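Local coordinates for reticulocyte-binding protein 2a (Plasmodium vivax, PDB 4Z8N) that probably engages the surface of red blood cells during parasite invasion, this chain being its helical erythrocyte-binding domain, at residues A[35-40]-A[251-256]; A[160-165]-A[227-232]. All blocks are in the same frame, centred on the assembly; numbering follows the deposited sequence.

Both contacts sit on the same side of the domain centre, with their own centres about 17 Å apart. Contact 1 joins the end of helix 26-37 to helix 246-297 and is buried. Contact 2 joins the end of helix 149-162 to helix 199-237 and is only partly buried. They share no helix, but helices 199-237 and 246-297 follow each other in the chain. Contact 2 is nested within the loop that contact 1 closes. The chemistry follows the setting. Contact 1 is aromatic packing, whereas contact 2 combines valine and lysine-methylene packing with a lysine ammonium bonded to two backbone carbonyls, one of them weakly. A probable hydrogen bond, Tyr-36 OH to Arg-161 NH1, connects the two regions.

Contact 1 of 2, residues A[35-40]-A[251-256]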
loop_
_atom_site.group_PDB
_atom_site.type_symbol
_atom_site.label_atom_id
_atom_site.label_comp_id
_atom_site.label_asym_id
_atom_site.label_seq_id
_atom_site.Cartn_x
_atom_site.Cartn_y
_atom_site.Cartn_z
ATOM N N LYS A 35 9.917 17.566 -6.817
ATOM C CA LYS A 35 11.338 17.814 -7.030
ATOM C C LYS A 35 11.706 17.965 -8.504
ATOM O O LYS A 35 12.431 18.889 -8.866
ATOM C CB LYS A 35 12.172 16.699 -6.399
ATOM C CG LYS A 35 13.669 16.882 -6.563
ATOM C CD LYS A 35 14.443 15.804 -5.823
ATOM C CE LYS A 35 14.775 16.237 -4.407
ATOM N NZ LYS A 35 16.065 16.986 -4.350
ATOM N N TYR A 36 11.209 17.079 -9.363
ATOM C CA TYR A 36 11.526 17.201 -10.784
ATOM C C TYR A 36 10.373 17.813 -11.580
ATOM O O TYR A 36 10.486 18.032 -12.787
ATOM C CB TYR A 36 11.933 15.845 -11.373
ATOM C CG TYR A 36 10.854 14.787 -11.401
ATOM C CD1 TYR A 36 10.031 14.638 -12.510
ATOM C CD2 TYR A 36 10.681 13.915 -10.335
ATOM C CE1 TYR A 36 9.052 13.661 -12.550
ATOM C CE2 TYR A 36 9.704 12.935 -10.365
ATOM C CZ TYR A 36 8.893 12.813 -11.475
ATOM O OH TYR A 36 7.920 11.841 -11.514
ATOM N N TYR A 37 9.274 18.106 -10.894
ATOM C CA TYR A 37 8.159 18.817 -11.507
ATOM C C TYR A 37 8.580 20.239 -11.889
ATOM O O TYR A 37 8.323 20.694 -13.004
ATOM C CB TYR A 37 6.958 18.858 -10.554
ATOM C CG TYR A 37 5.633 19.178 -11.217
ATOM C CD1 TYR A 37 5.367 20.447 -11.722
ATOM C CD2 TYR A 37 4.638 18.210 -11.324
ATOM C CE1 TYR A 37 4.159 20.740 -12.327
ATOM C CE2 TYR A 37 3.424 18.495 -11.921
ATOM C CZ TYR A 37 3.190 19.762 -12.421
ATOM O OH TYR A 37 1.985 20.052 -13.018
ATOM N N ILE A 38 9.234 20.926 -10.957
ATOM C CA ILE A 38 9.579 22.338 -11.118
ATOM C C ILE A 38 11.006 22.558 -11.622
ATOM O O ILE A 38 11.600 23.613 -11.386
ATOM C CB ILE A 38 9.413 23.097 -9.789
ATOM C CG1 ILE A 38 10.303 22.474 -8.709
ATOM C CG2 ILE A 38 7.958 23.082 -9.352
ATOM C CD1 ILE A 38 10.300 23.230 -7.395
ATOM N N THR A 39 11.539 21.568 -12.331
ATOM C CA THR A 39 12.938 21.581 -12.750
ATOM C C THR A 39 13.290 22.734 -13.697
ATOM O O THR A 39 14.459 23.093 -13.833
ATOM C CB THR A 39 13.323 20.243 -13.426
ATOM O OG1 THR A 39 14.690 20.295 -13.855
ATOM C CG2 THR A 39 12.425 19.961 -14.623
ATOM N N TYR A 40 12.288 23.324 -14.338
ATOM C CA TYR A 40 12.549 24.404 -15.284
ATOM C C TYR A 40 12.260 25.785 -14.702
ATOM O O TYR A 40 12.509 26.804 -15.349
ATOM C CB TYR A 40 11.750 24.187 -16.568
ATOM C CG TYR A 40 12.579 23.557 -17.661
ATOM C CD1 TYR A 40 12.673 22.176 -17.784
ATOM C CD2 TYR A 40 13.292 24.345 -18.554
ATOM C CE1 TYR A 40 13.443 21.600 -18.778
ATOM C CE2 TYR A 40 14.060 23.780 -19.548
ATOM C CZ TYR A 40 14.133 22.410 -19.657
ATOM O OH TYR A 40 14.901 21.854 -20.650
ATOM N N LYS A 251 -1.637 25.530 -7.366
ATOM C CA LYS A 251 -2.656 24.521 -7.102
ATOM C C LYS A 251 -2.742 23.512 -8.242
ATOM O O LYS A 251 -2.930 22.318 -8.006
ATOM C CB LYS A 251 -4.015 25.181 -6.866
ATOM C CG LYS A 251 -4.976 24.333 -6.062
ATOM C CD LYS A 251 -6.412 24.748 -6.296
ATOM C CE LYS A 251 -7.363 23.781 -5.636
ATOM N NZ LYS A 251 -6.865 23.361 -4.292
ATOM N N LEU A 252 -2.600 23.990 -9.476
ATOM C CA LEU A 252 -2.575 23.105 -10.636
ATOM C C LEU A 252 -1.388 22.151 -10.540
ATOM O O LEU A 252 -1.526 20.949 -10.774
ATOM C CB LEU A 252 -2.511 23.912 -11.937
ATOM C CG LEU A 252 -3.841 24.414 -12.504
ATOM C CD1 LEU A 252 -3.621 25.160 -13.809
ATOM C CD2 LEU A 252 -4.811 23.258 -12.707
ATOM N N TYR A 253 -0.228 22.698 -10.185
ATOM C CA TYR A 253 0.972 21.896 -9.976
ATOM C C TYR A 253 0.748 20.853 -8.885
ATOM O O TYR A 253 0.990 19.663 -9.085
ATOM C CB TYR A 253 2.164 22.779 -9.589
ATOM C CG TYR A 253 2.822 23.544 -10.720
ATOM C CD1 TYR A 253 2.205 23.683 -11.958
ATOM C CD2 TYR A 253 4.074 24.124 -10.544
ATOM C CE1 TYR A 253 2.818 24.385 -12.987
ATOM C CE2 TYR A 253 4.693 24.827 -11.564
ATOM C CZ TYR A 253 4.063 24.955 -12.782
ATOM O OH TYR A 253 4.684 25.654 -13.793
ATOM N N PHE A 254 0.278 21.316 -7.732
ATOM C CA PHE A 254 0.164 20.476 -6.547
ATOM C C PHE A 254 -0.906 19.399 -6.703
ATOM O O PHE A 254 -0.715 18.265 -6.271
ATOM C CB PHE A 254 -0.130 21.334 -5.314
ATOM C CG PHE A 254 0.986 22.278 -4.945
ATOM C CD1 PHE A 254 2.258 22.118 -5.476
ATOM C CD2 PHE A 254 0.762 23.324 -4.066
ATOM C CE1 PHE A 254 3.283 22.985 -5.138
ATOM C CE2 PHE A 254 1.783 24.194 -3.723
ATOM C CZ PHE A 254 3.045 24.024 -4.261
ATOM N N ASP A 255 -2.029 19.756 -7.316
ATOM C CA ASP A 255 -3.100 18.794 -7.559
ATOM C C ASP A 255 -2.634 17.676 -8.485
ATOM O O ASP A 255 -2.924 16.505 -8.250
ATOM C CB ASP A 255 -4.327 19.491 -8.152
ATOM C CG ASP A 255 -5.106 20.285 -7.117
ATOM O OD1 ASP A 255 -4.624 20.410 -5.971
ATOM O OD2 ASP A 255 -6.197 20.792 -7.452
ATOM N N SER A 256 -1.908 18.048 -9.534
ATOM C CA SER A 256 -1.390 17.088 -10.503
ATOM C C SER A 256 -0.427 16.104 -9.859
ATOM O O SER A 256 -0.555 14.892 -10.030
ATOM C CB SER A 256 -0.687 17.813 -11.652
ATOM O OG SER A 256 -1.586 18.663 -12.333
#
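Leu-252 O takes two donors from Ser-256, a residue that also packs on Tyr-37. Ser-256 OG donates to Leu-252 O at 2.8 Å. The backbone N of Ser-256 reaches the same oxygen from the opposite face of the carbonyl plane. Ser-256 CB also lies 3.7 Å from Tyr-37 OH. The main contact is between two tyrosine rings. The CB of Tyr-37 points toward helix 246-297, and CG lies anti to the backbone N (chi1 -162°). Tyr-37 CE1 lies over one face of the Tyr-253 ring, offset toward the rim, and comes within 3.5 Å of Tyr-253 CG. The two ring planes are oblique, at 47°, with centroids 4.9 Å apart. Tyr-37 OH passes 3.7 Å from Tyr-253 CA. Ile-38 adds a light touch, CG2 to Tyr-253 CD2 at 4.2 Å. Met-154 and Tyr-158 of helix 149-162 also pack on Tyr-37. The hydroxyl of Tyr-253 bonds to His-41 NE2. The contact fastens the C-terminal end of helix 26-37 to the long helix 246-297 inside the erythrocyte-binding domain, away from the calcium site and the disulfides. Between the two segments, then, cohesion is van der Waals and aromatic, while the serine hydroxyl is satisfied within its own helix.

Contact 2 of 2, residues A[160-165]-A[227-232]; sequences ERVKEV and HGKENV
Val-162 and Lys-229 bring the two backbones close, with their CA atoms 5.7 Å apart near the C-terminal end of helix 149-162. Lys-229 CG is anti to the backbone N (chi1 173°), and the chain beyond is extended. The aliphatic part crosses the Val-162 side chain at a slant. Lys-229 CG lies 3.8 Å from Val-162 CB and also touches Val-162 CG2. Further out, CD and CE run close to the carbonyl of Val-162. The ammonium then bonds to that carbonyl, Lys-229 NZ to Val-162 O at 2.9 Å. The C=O...N angle is 142°, and the nitrogen is tilted 29° from the carbonyl plane. A second, weak bond joins Lys-229 NZ to Val-165 O at 3.1 Å. NZ thus bridges the two carbonyls. About one turn along helix 199-237, Val-232 meets Val-162 tip to tip, Val-232 CG1 to Val-162 CG2 at 4.2 Å. Tyr-263 of helix 246-297 packs on both Val-162 and Val-165, and Phe-259 of that helix packs on Val-232. This is packing between helices of the Rh5 coiled-coil family region, away from the calcium site and the disulfides. One side chain does two jobs: its methylenes pack on valine, and its charged end bonds to two carbonyls. The positive charge would probably complement the partial negative charge of those oxygens.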
loop_
_atom_site.group_PDB
_atom_site.type_symbol
_atom_site.label_atom_id
_atom_site.label_comp_id
_atom_site.label_asym_id
_atom_site.label_seq_id
_atom_site.Cartn_x
_atom_site.Cartn_y
_atom_site.Cartn_z
ATOM N N GLU A 160 0.177 9.681 -19.721
ATOM C CA GLU A 160 0.761 8.543 -20.425
ATOM C C GLU A 160 1.137 7.416 -19.458
ATOM O O GLU A 160 1.023 6.237 -19.788
ATOM C CB GLU A 160 1.988 8.989 -21.225
ATOM C CG GLU A 160 2.614 7.899 -22.089
ATOM C CD GLU A 160 1.715 7.446 -23.231
ATOM O OE1 GLU A 160 0.781 8.190 -23.599
ATOM O OE2 GLU A 160 1.948 6.340 -23.762
ATOM N N ARG A 161 1.576 7.786 -18.260
ATOM C CA ARG A 161 1.979 6.800 -17.266
ATOM C C ARG A 161 0.800 6.011 -16.698
ATOM O O ARG A 161 0.899 4.801 -16.519
ATOM C CB ARG A 161 2.752 7.478 -16.133
ATOM C CG ARG A 161 4.171 7.855 -16.522
ATOM C CD ARG A 161 4.878 8.610 -15.414
ATOM N NE ARG A 161 6.264 8.907 -15.768
ATOM C CZ ARG A 161 7.096 9.608 -15.006
ATOM N NH1 ARG A 161 6.686 10.088 -13.839
ATOM N NH2 ARG A 161 8.338 9.829 -15.412
ATOM N N VAL A 162 -0.317 6.682 -16.429
ATOM C CA VAL A 162 -1.470 5.992 -15.856
ATOM C C VAL A 162 -2.188 5.137 -16.899
ATOM O O VAL A 162 -2.942 4.232 -16.550
ATOM C CB VAL A 162 -2.483 6.975 -15.226
ATOM C CG1 VAL A 162 -1.827 7.767 -14.107
ATOM C CG2 VAL A 162 -3.072 7.895 -16.276
ATOM N N LYS A 163 -1.945 5.419 -18.174
ATOM C CA LYS A 163 -2.545 4.644 -19.256
ATOM C C LYS A 163 -1.759 3.369 -19.535
ATOM O O LYS A 163 -2.219 2.499 -20.272
ATOM C CB LYS A 163 -2.630 5.475 -20.539
ATOM C CG LYS A 163 -3.672 6.578 -20.517
ATOM C CD LYS A 163 -3.688 7.323 -21.845
ATOM C CE LYS A 163 -4.750 8.408 -21.858
ATOM N NZ LYS A 163 -4.715 9.206 -23.117
ATOM N N GLU A 164 -0.573 3.262 -18.949
ATOM C CA GLU A 164 0.305 2.131 -19.225
ATOM C C GLU A 164 -0.245 0.814 -18.683
ATOM O O GLU A 164 0.013 -0.247 -19.252
ATOM C CB GLU A 164 1.701 2.391 -18.655
ATOM C CG GLU A 164 2.553 3.302 -19.526
ATOM C CD GLU A 164 3.885 3.637 -18.892
ATOM O OE1 GLU A 164 4.486 4.664 -19.272
ATOM O OE2 GLU A 164 4.332 2.875 -18.011
ATOM N N VAL A 165 -1.008 0.873 -17.597
ATOM C CA VAL A 165 -1.576 -0.344 -17.024
ATOM C C VAL A 165 -3.106 -0.302 -16.993
ATOM O O VAL A 165 -3.714 0.751 -16.790
ATOM C CB VAL A 165 -1.029 -0.603 -15.595
ATOM C CG1 VAL A 165 -1.591 0.400 -14.605
ATOM C CG2 VAL A 165 -1.340 -2.027 -15.147
ATOM N N HIS A 227 -8.664 6.275 -8.100
ATOM C CA HIS A 227 -8.843 7.681 -7.753
ATOM C C HIS A 227 -7.783 8.558 -8.413
ATOM O O HIS A 227 -8.094 9.609 -8.979
ATOM C CB HIS A 227 -8.799 7.862 -6.235
ATOM C CG HIS A 227 -8.943 9.286 -5.793
ATOM N ND1 HIS A 227 -7.864 10.068 -5.440
ATOM C CD2 HIS A 227 -10.040 10.065 -5.638
ATOM C CE1 HIS A 227 -8.290 11.270 -5.092
ATOM N NE2 HIS A 227 -9.606 11.293 -5.203
ATOM N N GLY A 228 -6.531 8.120 -8.340
ATOM C CA GLY A 228 -5.432 8.873 -8.911
ATOM C C GLY A 228 -5.496 8.949 -10.425
ATOM O O GLY A 228 -5.342 10.024 -11.005
ATOM N N LYS A 229 -5.731 7.805 -11.061
ATOM C CA LYS A 229 -5.752 7.722 -12.518
ATOM C C LYS A 229 -6.881 8.542 -13.139
ATOM O O LYS A 229 -6.651 9.328 -14.059
ATOM C CB LYS A 229 -5.865 6.263 -12.967
ATOM C CG LYS A 229 -6.054 6.102 -14.470
ATOM C CD LYS A 229 -5.872 4.659 -14.917
ATOM C CE LYS A 229 -6.077 4.530 -16.422
ATOM N NZ LYS A 229 -5.608 3.209 -16.935
ATOM N N GLU A 230 -8.096 8.359 -12.636
ATOM C CA GLU A 230 -9.256 9.056 -13.185
ATOM C C GLU A 230 -9.140 10.569 -13.034
ATOM O O GLU A 230 -9.560 11.317 -13.913
ATOM C CB GLU A 230 -10.542 8.563 -12.520
ATOM C CG GLU A 230 -10.962 7.169 -12.954
ATOM C CD GLU A 230 -12.242 6.713 -12.286
ATOM O OE1 GLU A 230 -12.731 7.426 -11.384
ATOM O OE2 GLU A 230 -12.761 5.642 -12.665
ATOM N N ASN A 231 -8.569 11.018 -11.922
ATOM C CA ASN A 231 -8.394 12.450 -11.706
ATOM C C ASN A 231 -7.335 13.033 -12.635
ATOM O O ASN A 231 -7.492 14.144 -13.139
ATOM C CB ASN A 231 -8.035 12.738 -10.248
ATOM C CG ASN A 231 -9.257 12.781 -9.351
ATOM O OD1 ASN A 231 -10.050 13.717 -9.416
ATOM N ND2 ASN A 231 -9.413 11.764 -8.512
ATOM N N VAL A 232 -6.260 12.281 -12.859
ATOM C CA VAL A 232 -5.237 12.684 -13.819
ATOM C C VAL A 232 -5.864 12.819 -15.199
ATOM O O VAL A 232 -5.659 13.816 -15.892
ATOM C CB VAL A 232 -4.065 11.678 -13.874
ATOM C CG1 VAL A 232 -3.238 11.885 -15.134
ATOM C CG2 VAL A 232 -3.189 11.807 -12.638
#